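Local coordinates for Alpha/beta hydrolase fold protein (Chitinophaga pinensis, PDB 4PW0) that probably acts as a serine hydrolase of the alpha/beta hydrolase fold, its natural substrate not being established, at residues P38-Q43 and I67-K72; I101-V106 and M126-I131. All blocks are in the same frame, centred on the assembly; numbering follows the deposited sequence.

Following the chain from the N terminus, strand 39-42 comes first, passes into helix 54-61 and returns as strand 66-69, so contact 1 closes this first beta-alpha-beta unit. The chain then runs through helix 85-98 into strand 104-109, helix 111-122 and strand 127-133, and contact 2 closes that second unit. The two contacts follow one another along the chain, neither nested nor crossing. In space they share one sheet, because strand 39-42 lies beside strand 104-109: P38 and I40 are linked to D105 by probable backbone hydrogen bonds. Together the contacts tie four consecutive strands of the sheet in the order 66-69, 39-42, 104-109, 127-133.

Contact 1. Residues P38-Q43 and I67-K72; sequences PLICFQ and IIFDNK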
ATOM      1  N   PRO A  38     -19.324 -12.859   4.121  1.00 22.75           N
ATOM      2  CA  PRO A  38     -19.414 -11.548   4.753  1.00 21.36           C
ATOM      3  C   PRO A  38     -18.021 -11.111   5.285  1.00 20.06           C
ATOM      4  O   PRO A  38     -17.124 -11.946   5.466  1.00 21.14           O
ATOM      5  CB  PRO A  38     -20.372 -11.770   5.929  1.00 23.51           C
ATOM      6  CG  PRO A  38     -20.985 -13.112   5.703  1.00 33.04           C
ATOM      7  CD  PRO A  38     -19.996 -13.906   4.924  1.00 27.73           C
ATOM      8  N   LEU A  39     -17.906  -9.803   5.549  1.00 19.23           N
ATOM      9  CA  LEU A  39     -16.726  -9.238   6.215  1.00 18.45           C
ATOM     10  C   LEU A  39     -17.137  -8.967   7.651  1.00 18.03           C
ATOM     11  O   LEU A  39     -18.054  -8.161   7.914  1.00 19.96           O
ATOM     12  CB  LEU A  39     -16.346  -7.933   5.539  1.00 18.06           C
ATOM     13  CG  LEU A  39     -15.178  -7.209   6.194  1.00 17.77           C
ATOM     14  CD1 LEU A  39     -13.893  -8.023   6.130  1.00 17.23           C
ATOM     15  CD2 LEU A  39     -14.994  -5.842   5.551  1.00 17.75           C
ATOM     16  N   ILE A  40     -16.464  -9.622   8.579  1.00 17.31           N
ATOM     17  CA  ILE A  40     -16.697  -9.412  10.017  0.60 17.80           C
ATOM     18  C   ILE A  40     -15.621  -8.444  10.550  1.00 16.52           C
ATOM     19  O   ILE A  40     -14.438  -8.657  10.331  1.00 16.36           O
ATOM     20  CB  ILE A  40     -16.590 -10.707  10.846  0.60 19.75           C
ATOM     21  CG1 ILE A  40     -17.339 -11.881  10.189  0.60 21.83           C
ATOM     22  CG2 ILE A  40     -17.079 -10.476  12.278  0.60 20.90           C
ATOM     23  CD1 ILE A  40     -18.814 -11.637   9.999  0.60 23.19           C
ATOM     24  N   CYS A  41     -16.064  -7.410  11.235  1.00 16.89           N
ATOM     25  CA  CYS A  41     -15.220  -6.314  11.697  1.00 16.04           C
ATOM     26  C   CYS A  41     -15.043  -6.346  13.198  1.00 16.49           C
ATOM     27  O   CYS A  41     -16.009  -6.550  13.950  1.00 18.06           O
ATOM     28  CB  CYS A  41     -15.807  -4.958  11.266  1.00 16.80           C
ATOM     29  SG  CYS A  41     -15.978  -4.787   9.488  1.00 19.22           S
ATOM     30  N   PHE A  42     -13.820  -6.110  13.645  1.00 15.82           N
ATOM     31  CA  PHE A  42     -13.410  -6.217  15.038  1.00 15.92           C
ATOM     32  C   PHE A  42     -12.825  -4.899  15.505  1.00 15.69           C
ATOM     33  O   PHE A  42     -11.875  -4.399  14.915  1.00 15.73           O
ATOM     34  CB  PHE A  42     -12.393  -7.346  15.250  1.00 15.75           C
ATOM     35  CG  PHE A  42     -12.897  -8.710  14.840  1.00 15.89           C
ATOM     36  CD1 PHE A  42     -12.971  -9.072  13.508  1.00 16.36           C
ATOM     37  CD2 PHE A  42     -13.267  -9.640  15.804  1.00 18.66           C
ATOM     38  CE1 PHE A  42     -13.420 -10.334  13.116  1.00 17.52           C
ATOM     39  CE2 PHE A  42     -13.724 -10.895  15.412  1.00 19.06           C
ATOM     40  CZ  PHE A  42     -13.825 -11.225  14.085  1.00 18.62           C
ATOM     41  N   GLN A  43     -13.427  -4.350  16.541  1.00 14.96           N
ATOM     42  CA  GLN A  43     -13.241  -2.934  16.922  1.00 15.56           C
ATOM     43  C   GLN A  43     -12.008  -2.639  17.781  1.00 14.68           C
ATOM     44  O   GLN A  43     -11.404  -3.538  18.390  1.00 16.24           O
ATOM     45  CB  GLN A  43     -14.535  -2.458  17.609  1.00 16.04           C
ATOM     46  CG  GLN A  43     -14.716  -0.977  17.893  1.00 15.58           C
ATOM     47  CD  GLN A  43     -14.573  -0.094  16.686  1.00 15.47           C
ATOM     48  OE1 GLN A  43     -13.510  -0.030  16.028  1.00 16.57           O
ATOM     49  NE2 GLN A  43     -15.680   0.562  16.314  1.00 17.62           N
ATOM     50  N   ILE A  67     -20.566  -7.099   8.889  1.00 19.27           N
ATOM     51  CA  ILE A  67     -21.059  -7.241  10.232  1.00 19.25           C
ATOM     52  C   ILE A  67     -20.125  -6.483  11.172  1.00 18.91           C
ATOM     53  O   ILE A  67     -18.912  -6.716  11.184  1.00 18.92           O
ATOM     54  CB  ILE A  67     -21.106  -8.738  10.673  1.00 22.15           C
ATOM     55  CG1 ILE A  67     -22.005  -9.570   9.743  1.00 28.57           C
ATOM     56  CG2 ILE A  67     -21.497  -8.860  12.139  1.00 22.51           C
ATOM     57  CD1 ILE A  67     -23.438  -9.279   9.914  1.00 32.18           C
ATOM     58  N   ILE A  68     -20.703  -5.562  11.920  1.00 19.00           N
ATOM     59  CA  ILE A  68     -20.053  -4.911  13.054  1.00 17.37           C
ATOM     60  C   ILE A  68     -20.726  -5.405  14.308  1.00 17.37           C
ATOM     61  O   ILE A  68     -21.964  -5.630  14.314  1.00 19.56           O
ATOM     62  CB  ILE A  68     -20.043  -3.366  12.957  1.00 17.77           C
ATOM     63  CG1 ILE A  68     -21.446  -2.775  12.674  1.00 18.65           C
ATOM     64  CG2 ILE A  68     -19.030  -2.906  11.900  1.00 18.71           C
ATOM     65  CD1 ILE A  68     -21.520  -1.272  12.813  1.00 20.78           C
ATOM     66  N   PHE A  69     -19.971  -5.638  15.358  1.00 16.88           N
ATOM     67  CA  PHE A  69     -20.511  -6.174  16.593  1.00 17.99           C
ATOM     68  C   PHE A  69     -19.810  -5.676  17.816  1.00 18.04           C
ATOM     69  O   PHE A  69     -18.620  -5.312  17.759  1.00 17.49           O
ATOM     70  CB  PHE A  69     -20.525  -7.724  16.569  1.00 18.99           C
ATOM     71  CG  PHE A  69     -19.180  -8.365  16.801  1.00 17.51           C
ATOM     72  CD1 PHE A  69     -18.199  -8.375  15.799  1.00 17.39           C
ATOM     73  CD2 PHE A  69     -18.902  -8.957  17.993  1.00 18.50           C
ATOM     74  CE1 PHE A  69     -16.965  -8.957  16.042  1.00 18.02           C
ATOM     75  CE2 PHE A  69     -17.678  -9.552  18.250  1.00 19.13           C
ATOM     76  CZ  PHE A  69     -16.694  -9.548  17.262  1.00 18.66           C
ATOM     77  N   ASP A  70     -20.502  -5.727  18.952  1.00 17.58           N
ATOM     78  CA  ASP A  70     -19.899  -5.519  20.239  1.00 17.34           C
ATOM     79  C   ASP A  70     -19.531  -6.872  20.825  1.00 18.70           C
ATOM     80  O   ASP A  70     -20.403  -7.769  21.002  1.00 18.97           O
ATOM     81  CB  ASP A  70     -20.796  -4.796  21.198  1.00 18.10           C
ATOM     82  CG  ASP A  70     -20.968  -3.316  20.923  1.00 20.14           C
ATOM     83  OD1 ASP A  70     -20.009  -2.657  20.467  1.00 19.30           O
ATOM     84  OD2 ASP A  70     -22.112  -2.783  21.207  1.00 20.12           O
ATOM     85  N   ASN A  71     -18.262  -7.089  21.100  1.00 17.68           N
ATOM     86  CA  ASN A  71     -17.843  -8.310  21.763  1.00 18.02           C
ATOM     87  C   ASN A  71     -18.415  -8.330  23.213  1.00 18.12           C
ATOM     88  O   ASN A  71     -18.952  -7.344  23.702  1.00 18.47           O
ATOM     89  CB  ASN A  71     -16.319  -8.429  21.678  1.00 18.09           C
ATOM     90  CG  ASN A  71     -15.831  -9.874  21.632  1.00 18.58           C
ATOM     91  OD1 ASN A  71     -16.443 -10.797  22.214  1.00 20.30           O
ATOM     92  ND2 ASN A  71     -14.726 -10.106  20.901  1.00 18.58           N
ATOM     93  N   LYS A  72     -18.253  -9.463  23.917  1.00 18.68           N
ATOM     94  CA  LYS A  72     -18.887  -9.703  25.198  1.00 19.41           C
ATOM     95  C   LYS A  72     -18.565  -8.561  26.161  1.00 19.41           C
ATOM     96  O   LYS A  72     -17.415  -8.134  26.312  1.00 18.43           O
ATOM     97  CB  LYS A  72     -18.378 -11.023  25.760  1.00 19.82           C
ATOM     98  CG  LYS A  72     -19.009 -11.381  27.105  1.00 21.85           C
ATOM     99  CD  LYS A  72     -18.472 -12.699  27.656  1.00 23.21           C
ATOM    100  CE  LYS A  72     -18.969 -13.891  26.887  1.00 26.17           C
ATOM    101  NZ  LYS A  72     -18.442 -15.147  27.540  1.00 29.29           N
TER
HETATM  102  O   HOH W   1     -17.215  -4.670  15.303  1.00 19.72           O
HETATM  103  O   HOH W   2     -15.698  -6.134  17.741  1.00 18.23           O
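F69 turns the edge of its ring to the face of F42: CZ of F69 comes 3.7 Å from CD2 of F42, and CE1 stands above the same ring, displaced toward its rim. With the planes at 88° this is an offset edge-to-face pair. CG of F69 sits between its backbone N and carbonyl carbon (chi1 77°), which starts the ring off toward strand 39-42. There its CE1 also reaches the carbonyl oxygen of C41, at 3.3 Å, and, in the I40 conformer described here, CG2 of I40. F95 stacks on F69 as well, and A92 of helix 85-98 touches both side chains of the aromatic pair.

Further back, I40 and I67 lie side by side and point the same way, CD1 of I40 in that conformer resting 3.8 Å from CB of I67. C41 and I68 occupy the other face of the sheet, where CB of C41 packs on CG2 of I68 and W52 touches both side chains.

The strands run parallel, their axes 26° apart. I67 is held by both its backbone polar groups: its N donates to O of L39, a nearly straight bond of 2.9 Å, and its O accepts from N of C41. Beyond this pair water takes over. One molecule donates to O of C41 (2.6 Å) and accepts from N of F69; a second accepts from N of Q43 and donates to O of F69, lying over a face of the F69 ring near its rim. The two waters thus bridge these backbone groups where the strands part.

Strand 39-42, helix 54-61 and strand 66-69 form a beta-alpha-beta crossover of the alpha/beta hydrolase fold, and F42 touches the GxSxG turn, the probable nucleophile elbow.

Contact 2. Residues I101-V106 and M126-I131; sequences IRYFDV and MIRKII
Strands 104-106 and 129-131 run parallel at 21°, bonded from N of R128 to O of F104, N of V106 to O of K129 and N of I131 to O of V106, with F104 paired to I127 but V106 to I130, a register shift that marks a beta bulge. D105 lies opposite the bulge. R128 grips its carboxylate side-on, NE to OD1 at 2.9 Å and NH2 to OD2 at 2.7 Å, each oxygen using its syn lone pair and the carboxylate and guanidinium planes only 23° apart. OD1 also accepts from N of K129. An alanine in place of R128 would probably leave the D105 carboxylate without its charge partner and freer to turn. CG of R128 lies 3.3 Å from OH of Y103.

F104, V106, I127 and I130 share one face of the sheet. The carbonyl O of M126, a selenomethionine, sits above the F104 ring, toward its rim, while accepting from N of F104.

Helix 111-122, connecting the strands, packs on that face; helix 269-282 touches D105 and I131, and K129 NZ hydrogen-bonds to backbone O of Y283, F279 and L280. Strand 39-42 flanks strand 104-109, and strand 226-231 flanks strand 127-133.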
ATOM      1  N   ILE A 101     -22.684 -18.148  10.278  1.00 27.02           N
ATOM      2  CA  ILE A 101     -21.635 -17.781   9.332  1.00 25.70           C
ATOM      3  C   ILE A 101     -20.446 -18.692   9.576  1.00 27.39           C
ATOM      4  O   ILE A 101     -19.907 -18.726  10.675  1.00 28.99           O
ATOM      5  CB  ILE A 101     -21.279 -16.289   9.438  1.00 27.18           C
ATOM      6  CG1 ILE A 101     -22.519 -15.432   9.169  1.00 28.30           C
ATOM      7  CG2 ILE A 101     -20.111 -15.955   8.520  1.00 30.19           C
ATOM      8  CD1 ILE A 101     -22.380 -13.976   9.550  1.00 30.51           C
ATOM      9  N   ARG A 102     -20.070 -19.459   8.544  1.00 29.57           N
ATOM     10  CA  ARG A 102     -19.049 -20.508   8.591  0.60 33.05           C
ATOM     11  C   ARG A 102     -17.739 -20.154   7.920  1.00 26.16           C
ATOM     12  O   ARG A 102     -16.742 -20.833   8.115  1.00 26.92           O
ATOM     13  CB  ARG A 102     -19.576 -21.776   7.861  0.60 36.91           C
ATOM     14  CG  ARG A 102     -20.884 -22.351   8.395  0.60 39.75           C
ATOM     15  CD  ARG A 102     -20.906 -22.395   9.924  0.60 42.02           C
ATOM     16  NE  ARG A 102     -20.483 -23.684  10.490  0.60 51.91           N
ATOM     17  CZ  ARG A 102     -19.504 -23.874  11.391  0.60 41.31           C
ATOM     18  NH1 ARG A 102     -18.746 -22.859  11.850  0.60 52.88           N
ATOM     19  NH2 ARG A 102     -19.254 -25.111  11.824  0.60 56.97           N
ATOM     20  N   TYR A 103     -17.780 -19.134   7.060  1.00 25.00           N
ATOM     21  CA  TYR A 103     -16.623 -18.774   6.228  1.00 23.48           C
ATOM     22  C   TYR A 103     -16.762 -17.292   5.938  1.00 23.73           C
ATOM     23  O   TYR A 103     -17.819 -16.816   5.480  1.00 23.95           O
ATOM     24  CB  TYR A 103     -16.648 -19.570   4.941  1.00 23.80           C
ATOM     25  CG  TYR A 103     -15.378 -19.501   4.099  1.00 24.71           C
ATOM     26  CD1 TYR A 103     -14.132 -19.843   4.642  1.00 25.62           C
ATOM     27  CD2 TYR A 103     -15.434 -19.101   2.765  1.00 27.82           C
ATOM     28  CE1 TYR A 103     -12.982 -19.810   3.870  1.00 27.23           C
ATOM     29  CE2 TYR A 103     -14.301 -19.071   1.988  1.00 27.53           C
ATOM     30  CZ  TYR A 103     -13.091 -19.419   2.537  1.00 25.61           C
ATOM     31  OH  TYR A 103     -11.992 -19.386   1.719  1.00 28.68           O
ATOM     32  N   PHE A 104     -15.701 -16.532   6.232  1.00 20.98           N
ATOM     33  CA  PHE A 104     -15.864 -15.087   6.205  1.00 19.94           C
ATOM     34  C   PHE A 104     -14.496 -14.425   6.104  1.00 19.37           C
ATOM     35  O   PHE A 104     -13.488 -15.037   6.380  1.00 19.69           O
ATOM     36  CB  PHE A 104     -16.608 -14.615   7.478  1.00 19.84           C
ATOM     37  CG  PHE A 104     -16.042 -15.163   8.763  1.00 19.42           C
ATOM     38  CD1 PHE A 104     -16.492 -16.376   9.274  1.00 22.52           C
ATOM     39  CD2 PHE A 104     -15.061 -14.493   9.476  1.00 20.89           C
ATOM     40  CE1 PHE A 104     -15.999 -16.898  10.452  1.00 22.92           C
ATOM     41  CE2 PHE A 104     -14.571 -14.999  10.653  1.00 19.85           C
ATOM     42  CZ  PHE A 104     -15.043 -16.213  11.156  1.00 21.47           C
ATOM     43  N   ASP A 105     -14.507 -13.174   5.670  1.00 18.46           N
ATOM     44  CA  ASP A 105     -13.318 -12.331   5.740  1.00 17.81           C
ATOM     45  C   ASP A 105     -13.374 -11.579   7.076  1.00 16.50           C
ATOM     46  O   ASP A 105     -14.438 -11.411   7.680  1.00 17.31           O
ATOM     47  CB  ASP A 105     -13.323 -11.325   4.596  1.00 18.75           C
ATOM     48  CG  ASP A 105     -13.214 -11.982   3.234  1.00 20.22           C
ATOM     49  OD1 ASP A 105     -12.441 -12.977   3.082  1.00 19.57           O
ATOM     50  OD2 ASP A 105     -13.838 -11.436   2.292  1.00 21.52           O
ATOM     51  N   VAL A 106     -12.203 -11.073   7.506  1.00 16.06           N
ATOM     52  CA  VAL A 106     -12.135 -10.312   8.758  1.00 16.24           C
ATOM     53  C   VAL A 106     -11.353  -9.010   8.568  1.00 15.31           C
ATOM     54  O   VAL A 106     -10.399  -8.955   7.802  1.00 16.42           O
ATOM     55  CB  VAL A 106     -11.515 -11.118   9.915  1.00 16.40           C
ATOM     56  CG1 VAL A 106     -12.365 -12.343  10.208  1.00 17.88           C
ATOM     57  CG2 VAL A 106     -10.080 -11.544   9.621  1.00 17.52           C
HETATM   58  N   MSE A 126     -12.073 -21.127   8.869  1.00 22.89           N
HETATM   59  CA  MSE A 126     -13.262 -20.284   8.861  1.00 22.90           C
HETATM   60  C   MSE A 126     -13.012 -18.904   8.250  1.00 19.30           C
HETATM   61  O   MSE A 126     -13.961 -18.203   7.939  1.00 21.72           O
HETATM   62  CB  MSE A 126     -13.745 -20.065  10.299  1.00 24.65           C
HETATM   63  CG  MSE A 126     -14.265 -21.425  10.815  1.00 26.57           C
HETATM   64 SE   MSE A 126     -14.941 -21.272  12.673  0.65 34.05          SE
HETATM   65  CE  MSE A 126     -16.492 -20.605  11.913  1.00 29.69           C
ATOM     66  N   ILE A 127     -11.733 -18.544   8.045  1.00 20.38           N
ATOM     67  CA  ILE A 127     -11.360 -17.214   7.536  1.00 18.80           C
ATOM     68  C   ILE A 127     -10.799 -17.351   6.116  1.00 18.75           C
ATOM     69  O   ILE A 127      -9.967 -18.236   5.848  1.00 20.92           O
ATOM     70  CB  ILE A 127     -10.327 -16.567   8.477  1.00 20.14           C
ATOM     71  CG1 ILE A 127     -11.000 -16.218   9.814  1.00 21.91           C
ATOM     72  CG2 ILE A 127      -9.737 -15.301   7.849  1.00 20.52           C
ATOM     73  CD1 ILE A 127     -10.049 -15.771  10.888  1.00 23.56           C
ATOM     74  N   ARG A 128     -11.236 -16.466   5.224  1.00 18.90           N
ATOM     75  CA  ARG A 128     -10.689 -16.379   3.903  1.00 19.24           C
ATOM     76  C   ARG A 128      -9.551 -15.330   3.848  1.00 18.74           C
ATOM     77  O   ARG A 128      -8.376 -15.711   3.770  1.00 20.53           O
ATOM     78  CB  ARG A 128     -11.790 -16.109   2.900  1.00 19.95           C
ATOM     79  CG  ARG A 128     -11.273 -16.161   1.480  1.00 21.64           C
ATOM     80  CD  ARG A 128     -12.300 -15.757   0.431  1.00 24.27           C
ATOM     81  NE  ARG A 128     -12.691 -14.360   0.543  1.00 21.79           N
ATOM     82  CZ  ARG A 128     -13.080 -13.588  -0.466  1.00 24.40           C
ATOM     83  NH1 ARG A 128     -13.168 -14.070  -1.712  1.00 34.56           N
ATOM     84  NH2 ARG A 128     -13.364 -12.301  -0.234  1.00 28.27           N
ATOM     85  N   LYS A 129      -9.912 -14.039   3.905  1.00 18.86           N
ATOM     86  CA  LYS A 129      -8.887 -12.980   3.857  1.00 16.39           C
ATOM     87  C   LYS A 129      -8.948 -12.157   5.137  1.00 16.26           C
ATOM     88  O   LYS A 129      -9.986 -12.071   5.802  1.00 17.44           O
ATOM     89  CB  LYS A 129      -9.144 -12.057   2.664  1.00 16.95           C
ATOM     90  CG  LYS A 129      -9.060 -12.786   1.311  1.00 19.51           C
ATOM     91  CD  LYS A 129      -9.215 -11.835   0.131  1.00 19.92           C
ATOM     92  CE  LYS A 129      -9.316 -12.532  -1.173  1.00 24.05           C
ATOM     93  NZ  LYS A 129      -9.440 -11.709  -2.370  1.00 19.58           N
ATOM     94  N   ILE A 130      -7.816 -11.522   5.428  1.00 15.95           N
ATOM     95  CA  ILE A 130      -7.630 -10.781   6.679  1.00 15.34           C
ATOM     96  C   ILE A 130      -7.149  -9.360   6.381  1.00 14.87           C
ATOM     97  O   ILE A 130      -6.210  -9.169   5.605  1.00 15.84           O
ATOM     98  CB  ILE A 130      -6.561 -11.475   7.540  1.00 16.18           C
ATOM     99  CG1 ILE A 130      -6.937 -12.939   7.795  1.00 17.64           C
ATOM    100  CG2 ILE A 130      -6.267 -10.731   8.824  1.00 17.19           C
ATOM    101  CD1 ILE A 130      -5.834 -13.716   8.488  1.00 19.44           C
ATOM    102  N   ILE A 131      -7.768  -8.378   7.053  1.00 14.79           N
ATOM    103  CA  ILE A 131      -7.281  -6.987   7.048  1.00 14.48           C
ATOM    104  C   ILE A 131      -6.916  -6.618   8.485  1.00 14.29           C
ATOM    105  O   ILE A 131      -7.731  -6.815   9.389  1.00 14.55           O
ATOM    106  CB  ILE A 131      -8.342  -6.021   6.517  1.00 14.68           C
ATOM    107  CG1 ILE A 131      -8.789  -6.436   5.119  1.00 16.02           C
ATOM    108  CG2 ILE A 131      -7.807  -4.592   6.535  1.00 15.44           C
ATOM    109  CD1 ILE A 131     -10.213  -6.033   4.813  1.00 21.49           C
TER